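Local coordinates for stage III sporulation protein AB (Bacillus subtilis, PDB 6BS9), which is required for spore formation and probably acts as a component of the sporulation-specific secretion system of the SpoIIIA proteins, at residues A[70-73]-A[74-78]; A[93-96]-A[97-100]; A[105-108]-A[109-112]. All coordinates share one frame; numbering follows the deposited sequence.

Overall arrangement
The chain is an all-helical bundle, and the three contacts, each local, follow one another along it. Contact 1 is the C-terminal part of helix 64-75 and what follows; contact 2 is the exit of helix 83-95; contact 3 lies inside helix 101-128. Each mixes buried residues (Ser71, Leu72, Val75; Gly93, Thr95; Ile108, Ala111, Leu112) with exposed ones. Regular backbone bonding is complete across contact 3, starts regular and weakens at Leu72 O in contact 1, and gives way to a beta turn in contact 2, where a sulfate, probably from the crystallisation liquor, sits against the N-H groups of His99 and Asp100. Contacts 2 and 3 touch, Thr95 packing on Ile108.

Contact 1: residues A[70-73]-A[74-78]; sequences QSLK and KVWDT
Gln70 and Lys74 lie toward the C-terminal end of helix 64-75, where the i to i+4 bonds become weaker. Lys74 N donates to Gln70 O with an N-H...O angle of 159°, the donor lying a little off the carbonyl plane. One residue on, Val75 N reaches Ser71 O at 3.1 Å, a more bent bond, and also makes a weak, long one to Leu72 O. That second carbonyl takes Trp76 N as well, at 2.9 Å but with an angle of 120°, so both bonds to Leu72 O are weak despite one short distance. Ser71 OG turns back to Ala67 O on the preceding turn, which satisfies the hydroxyl of a buried side chain facing helix 46-58.

One apolar side-chain pair crosses the contact. Leu72 and Trp76 lie side by side and point the same way, with Leu72 CD1 coming obliquely to Trp76 CE3 at 4.0 Å. Both have CG anti to the backbone N (chi1 near 180°), and this shared torsion lays them alongside. Tyr86 of helix 83-95 touches Leu72 and meets the indole edge-to-face, tying the helix end to its neighbour. Further on, Val75 O has two donors from one residue. Thr78 OG1 is modelled very close, at a distance of doubtful precision, while Thr78 N donates to Val75 O at 2.8 Å.

Contact 2: residues A[93-96]-A[97-100]; sequences GETL and GIHD. With SO4 (sulfate ion), chain E.
Thr95 and Ile98 are the ends of a type I beta turn that takes the chain out of helix 83-95. Its closing bond, Ile98 N to Thr95 O, is 3.2 Å long and nearly straight at the hydrogen (164°), yet the N-H comes from above the carbonyl plane. Gly97 N bonds Glu94 O at 3.0 Å, also from above the plane. Thr95 O takes a further bond from Gln104 NE2 of helix 101-128, while Thr95 OG1 is held by Gln91 O.

The packed side is where Ile98 folds back over the turn. With CG1 anti to the carbonyl carbon (chi1 -62°), its longer branch runs toward the helix end, and Ile98 CD1 comes to 3.9 Å from Thr95 CA. Gln104 and His107 of helix 101-128 touch the same side chain. Cutting it back to an alanine would remove CG1, CG2 and CD1 and is likely to uncover Thr95 and leave the His107 ring without this apolar neighbour.

The other side is loose and exposed in the isolated chain: His99 and Asp100 make no contact with 93-96. A sulfate, probably from the crystallisation liquor, sits there, and His99 N approaches its O4 at a doubtfully short 2.5 Å. Asp100 itself is the N-cap of helix 101-128, with OD2 bonded to Ser103 N. Ile98 CG2 lies 3.3 Å from sulfate O2, the same oxygen that accepts from Asp100 N at 3.0 Å with an angle of 173°.

Contact 3: residues A[105-108]-A[109-112]; sequences QKHI and KLAL
Gln105 and Lys109 start a run of four consecutive backbone bonds that joins the two segments. Lys109 N donates to Gln105 O, Leu110 N to Lys106 O, Ala111 N to His107 O and Leu112 N to Ile108 O, at 2.9 to 3.1 Å from N to O across the four. The N-H...O angles run from 151° to 169°, the last being the straightest, and its donor lies close to the direction of the carbonyl bond.

Side chains touch more lightly. Ile108 CG2 approaches Leu112 CD1 at 4.5 Å, and Leu112 CG rests against Ile108 O. On the exposed flank, Leu110 CD2 stands obliquely 4.3 Å from His107 ND1. In Leu110 a chi1 near 180° sets CG forward of CB along the helix, and the second torsion then folds CD2 back toward the imidazole. The ammonium groups Lys106 NZ and Lys109 NZ are 4.6 Å apart; these like charges would be expected to disfavour each other.

Further out, neighbouring helices set the inward row. Phe92 and Thr95 of helix 83-95 pack on Ile108, while Arg14, Leu17 and Glu21 of helix 2-26 touch Leu112. Glu21 also touches Ile108 and takes a weak hydrogen bond from Gln105 NE2. After the segment, the Lys109 carbonyl accepts from Thr113 OG1. Apolar Ile108 and Leu112, one turn apart, thus face inward while lysines line the outside, although Leu110 is exposed too: broadly the pattern of an amphipathic alpha-helix in a helical bundle.

Contact 1: residues A[70-73]-A[74-78]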
# COMPACT_ATOMS: atom_id res chain seq x y z
N GLN A 70 6.64 6.48 7.25
CA GLN A 70 7.67 5.83 8.06
C GLN A 70 7.72 4.32 7.79
O GLN A 70 8.77 3.77 7.62
CB GLN A 70 7.42 6.14 9.54
CG GLN A 70 8.66 6.52 10.34
CD GLN A 70 8.35 6.96 11.78
OE1 GLN A 70 8.85 6.36 12.75
NE2 GLN A 70 7.52 8.02 11.93
N SER A 71 6.56 3.67 7.70
CA SER A 71 6.54 2.25 7.47
C SER A 71 7.03 1.90 6.10
O SER A 71 7.78 0.96 5.88
CB SER A 71 5.13 1.69 7.68
OG SER A 71 4.56 2.15 8.89
N LEU A 72 6.64 2.72 5.17
CA LEU A 72 7.10 2.55 3.82
C LEU A 72 8.65 2.58 3.66
O LEU A 72 9.24 1.74 2.95
CB LEU A 72 6.41 3.59 2.93
CG LEU A 72 6.71 3.58 1.44
CD1 LEU A 72 6.25 2.26 0.83
CD2 LEU A 72 6.03 4.79 0.79
N LYS A 73 9.29 3.58 4.26
CA LYS A 73 10.76 3.73 4.19
C LYS A 73 11.47 2.59 4.88
O LYS A 73 12.49 2.08 4.43
CB LYS A 73 11.21 5.07 4.81
CG LYS A 73 10.78 6.30 3.98
CD LYS A 73 11.55 7.59 4.31
CE LYS A 73 10.82 8.66 5.15
NZ LYS A 73 10.47 9.92 4.40
N LYS A 74 10.90 2.20 6.01
CA LYS A 74 11.45 1.13 6.79
C LYS A 74 11.46 -0.16 5.97
O LYS A 74 12.42 -0.92 6.05
CB LYS A 74 10.62 1.04 8.09
CG LYS A 74 11.11 0.16 9.23
CD LYS A 74 9.93 -0.08 10.23
CE LYS A 74 10.18 -1.28 11.20
NZ LYS A 74 11.54 -1.38 11.84
N VAL A 75 10.41 -0.46 5.20
CA VAL A 75 10.35 -1.78 4.54
C VAL A 75 10.84 -1.74 3.12
O VAL A 75 11.07 -2.79 2.52
CB VAL A 75 8.93 -2.43 4.59
CG1 VAL A 75 8.38 -2.48 6.03
CG2 VAL A 75 7.96 -1.73 3.65
N TRP A 76 10.98 -0.54 2.59
CA TRP A 76 11.19 -0.38 1.18
C TRP A 76 12.21 -1.31 0.54
O TRP A 76 11.93 -1.93 -0.51
CB TRP A 76 11.61 1.06 0.86
CG TRP A 76 11.72 1.21 -0.61
CD1 TRP A 76 12.87 1.41 -1.34
CD2 TRP A 76 10.66 1.01 -1.56
NE1 TRP A 76 12.57 1.37 -2.69
CE2 TRP A 76 11.22 1.14 -2.85
CE3 TRP A 76 9.26 0.79 -1.44
CZ2 TRP A 76 10.45 1.06 -4.01
CZ3 TRP A 76 8.50 0.71 -2.57
CH2 TRP A 76 9.10 0.85 -3.85
N ASP A 77 13.38 -1.43 1.13
CA ASP A 77 14.45 -2.24 0.54
C ASP A 77 14.15 -3.73 0.54
O ASP A 77 14.79 -4.47 -0.16
CB ASP A 77 15.79 -1.97 1.26
CG ASP A 77 16.36 -0.59 0.93
OD1 ASP A 77 16.07 -0.00 -0.15
OD2 ASP A 77 17.13 -0.07 1.77
N THR A 78 13.18 -4.20 1.33
CA THR A 78 12.82 -5.61 1.27
C THR A 78 11.93 -5.97 0.07
O THR A 78 11.72 -7.15 -0.26
CB THR A 78 12.17 -6.05 2.60
OG1 THR A 78 10.98 -5.29 2.84
CG2 THR A 78 13.14 -5.80 3.79

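Contact 2: residues A[93-96]-A[97-100]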
# COMPACT_ATOMS: atom_id res chain seq x y z
N GLY A 93 0.08 7.58 1.06
CA GLY A 93 0.24 8.19 2.39
C GLY A 93 -0.28 9.62 2.47
O GLY A 93 -1.02 9.95 3.38
N GLU A 94 0.12 10.46 1.53
CA GLU A 94 -0.26 11.87 1.45
C GLU A 94 -1.78 11.96 1.41
O GLU A 94 -2.41 12.72 2.17
CB GLU A 94 0.42 12.53 0.21
CG GLU A 94 1.95 12.26 0.09
CD GLU A 94 2.96 13.39 0.36
OE1 GLU A 94 4.09 13.31 -0.27
OE2 GLU A 94 2.71 14.30 1.21
N THR A 95 -2.41 11.03 0.70
CA THR A 95 -3.83 10.89 0.68
C THR A 95 -4.53 10.67 2.00
O THR A 95 -5.73 10.98 2.16
CB THR A 95 -4.18 9.72 -0.30
OG1 THR A 95 -3.87 10.10 -1.64
CG2 THR A 95 -5.62 9.27 -0.24
N LEU A 96 -3.88 10.03 2.94
CA LEU A 96 -4.52 9.76 4.24
C LEU A 96 -4.77 11.03 5.02
O LEU A 96 -5.51 11.01 6.02
CB LEU A 96 -3.66 8.75 5.05
CG LEU A 96 -3.46 7.42 4.31
CD1 LEU A 96 -2.44 6.53 4.97
CD2 LEU A 96 -4.75 6.68 4.16
N GLY A 97 -4.00 12.05 4.67
CA GLY A 97 -4.13 13.35 5.27
C GLY A 97 -5.01 14.34 4.57
O GLY A 97 -5.06 15.48 4.99
N ILE A 98 -5.72 13.91 3.53
CA ILE A 98 -6.75 14.72 2.90
C ILE A 98 -8.03 14.72 3.77
O ILE A 98 -8.61 13.69 4.04
CB ILE A 98 -7.02 14.24 1.44
CG1 ILE A 98 -5.74 14.40 0.60
CG2 ILE A 98 -8.15 15.03 0.79
CD1 ILE A 98 -5.88 13.87 -0.82
N HIS A 99 -8.46 15.91 4.19
CA HIS A 99 -9.66 16.09 5.05
C HIS A 99 -11.00 16.05 4.29
O HIS A 99 -11.95 15.50 4.82
CB HIS A 99 -9.56 17.29 6.01
CG HIS A 99 -8.95 16.93 7.34
ND1 HIS A 99 -7.60 16.70 7.51
CD2 HIS A 99 -9.52 16.71 8.55
CE1 HIS A 99 -7.36 16.38 8.77
NE2 HIS A 99 -8.51 16.38 9.43
N ASP A 100 -11.07 16.54 3.03
CA ASP A 100 -12.30 16.45 2.22
C ASP A 100 -12.58 14.99 1.90
O ASP A 100 -11.71 14.31 1.32
CB ASP A 100 -12.11 17.22 0.91
CG ASP A 100 -13.36 17.18 0.02
OD1 ASP A 100 -14.19 18.09 0.13
OD2 ASP A 100 -13.54 16.22 -0.77
S SO4 E . -7.78 18.80 2.62
O1 SO4 E . -8.40 19.95 3.32
O2 SO4 E . -8.82 18.06 1.86
O3 SO4 E . -6.73 19.24 1.68
O4 SO4 E . -7.19 17.94 3.66

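Contact 3: residues A[105-108]-A[109-112]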
# COMPACT_ATOMS: atom_id res chain seq x y z
N GLN A 105 -11.21 9.97 -1.05
CA GLN A 105 -11.67 8.75 -1.69
C GLN A 105 -11.17 8.63 -3.13
O GLN A 105 -10.68 7.58 -3.53
CB GLN A 105 -13.20 8.73 -1.64
CG GLN A 105 -13.79 7.36 -1.73
CD GLN A 105 -14.42 7.07 -3.06
OE1 GLN A 105 -15.57 7.46 -3.31
NE2 GLN A 105 -13.70 6.33 -3.91
N LYS A 106 -11.30 9.71 -3.91
CA LYS A 106 -10.89 9.72 -5.29
C LYS A 106 -9.38 9.61 -5.40
O LYS A 106 -8.89 8.94 -6.32
CB LYS A 106 -11.48 10.93 -6.06
CG LYS A 106 -12.99 10.95 -6.05
CD LYS A 106 -13.58 9.68 -6.70
CE LYS A 106 -15.11 9.69 -6.65
NZ LYS A 106 -15.63 8.45 -7.28
N HIS A 107 -8.64 10.21 -4.47
CA HIS A 107 -7.17 10.06 -4.51
C HIS A 107 -6.72 8.64 -4.12
O HIS A 107 -5.73 8.14 -4.67
CB HIS A 107 -6.45 11.17 -3.73
CG HIS A 107 -6.38 12.48 -4.46
ND1 HIS A 107 -5.32 12.80 -5.28
CD2 HIS A 107 -7.28 13.46 -4.63
CE1 HIS A 107 -5.56 13.95 -5.90
NE2 HIS A 107 -6.74 14.38 -5.51
N ILE A 108 -7.48 7.96 -3.26
CA ILE A 108 -7.20 6.55 -2.97
C ILE A 108 -7.46 5.71 -4.17
O ILE A 108 -6.63 4.86 -4.55
CB ILE A 108 -7.99 5.99 -1.80
CG1 ILE A 108 -7.57 6.72 -0.52
CG2 ILE A 108 -7.72 4.49 -1.67
CD1 ILE A 108 -8.33 6.37 0.75
N LYS A 109 -8.58 5.98 -4.85
CA LYS A 109 -8.88 5.26 -6.10
C LYS A 109 -7.76 5.46 -7.13
O LYS A 109 -7.38 4.52 -7.83
CB LYS A 109 -10.22 5.70 -6.64
CG LYS A 109 -10.68 4.91 -7.84
CD LYS A 109 -11.96 5.48 -8.39
CE LYS A 109 -12.57 4.62 -9.52
NZ LYS A 109 -13.84 5.21 -10.04
N LEU A 110 -7.23 6.68 -7.22
CA LEU A 110 -6.11 6.98 -8.17
C LEU A 110 -4.86 6.17 -7.89
O LEU A 110 -4.27 5.63 -8.81
CB LEU A 110 -5.72 8.45 -8.11
CG LEU A 110 -4.57 8.97 -8.98
CD1 LEU A 110 -4.76 8.65 -10.44
CD2 LEU A 110 -4.40 10.48 -8.83
N ALA A 111 -4.50 6.07 -6.59
CA ALA A 111 -3.44 5.18 -6.18
C ALA A 111 -3.67 3.75 -6.64
O ALA A 111 -2.78 3.14 -7.23
CB ALA A 111 -3.29 5.21 -4.68
N LEU A 112 -4.85 3.23 -6.38
CA LEU A 112 -5.21 1.87 -6.82
C LEU A 112 -5.15 1.66 -8.29
O LEU A 112 -4.63 0.64 -8.76
CB LEU A 112 -6.63 1.49 -6.38
CG LEU A 112 -6.85 1.38 -4.86
CD1 LEU A 112 -8.31 1.06 -4.53
CD2 LEU A 112 -5.97 0.32 -4.25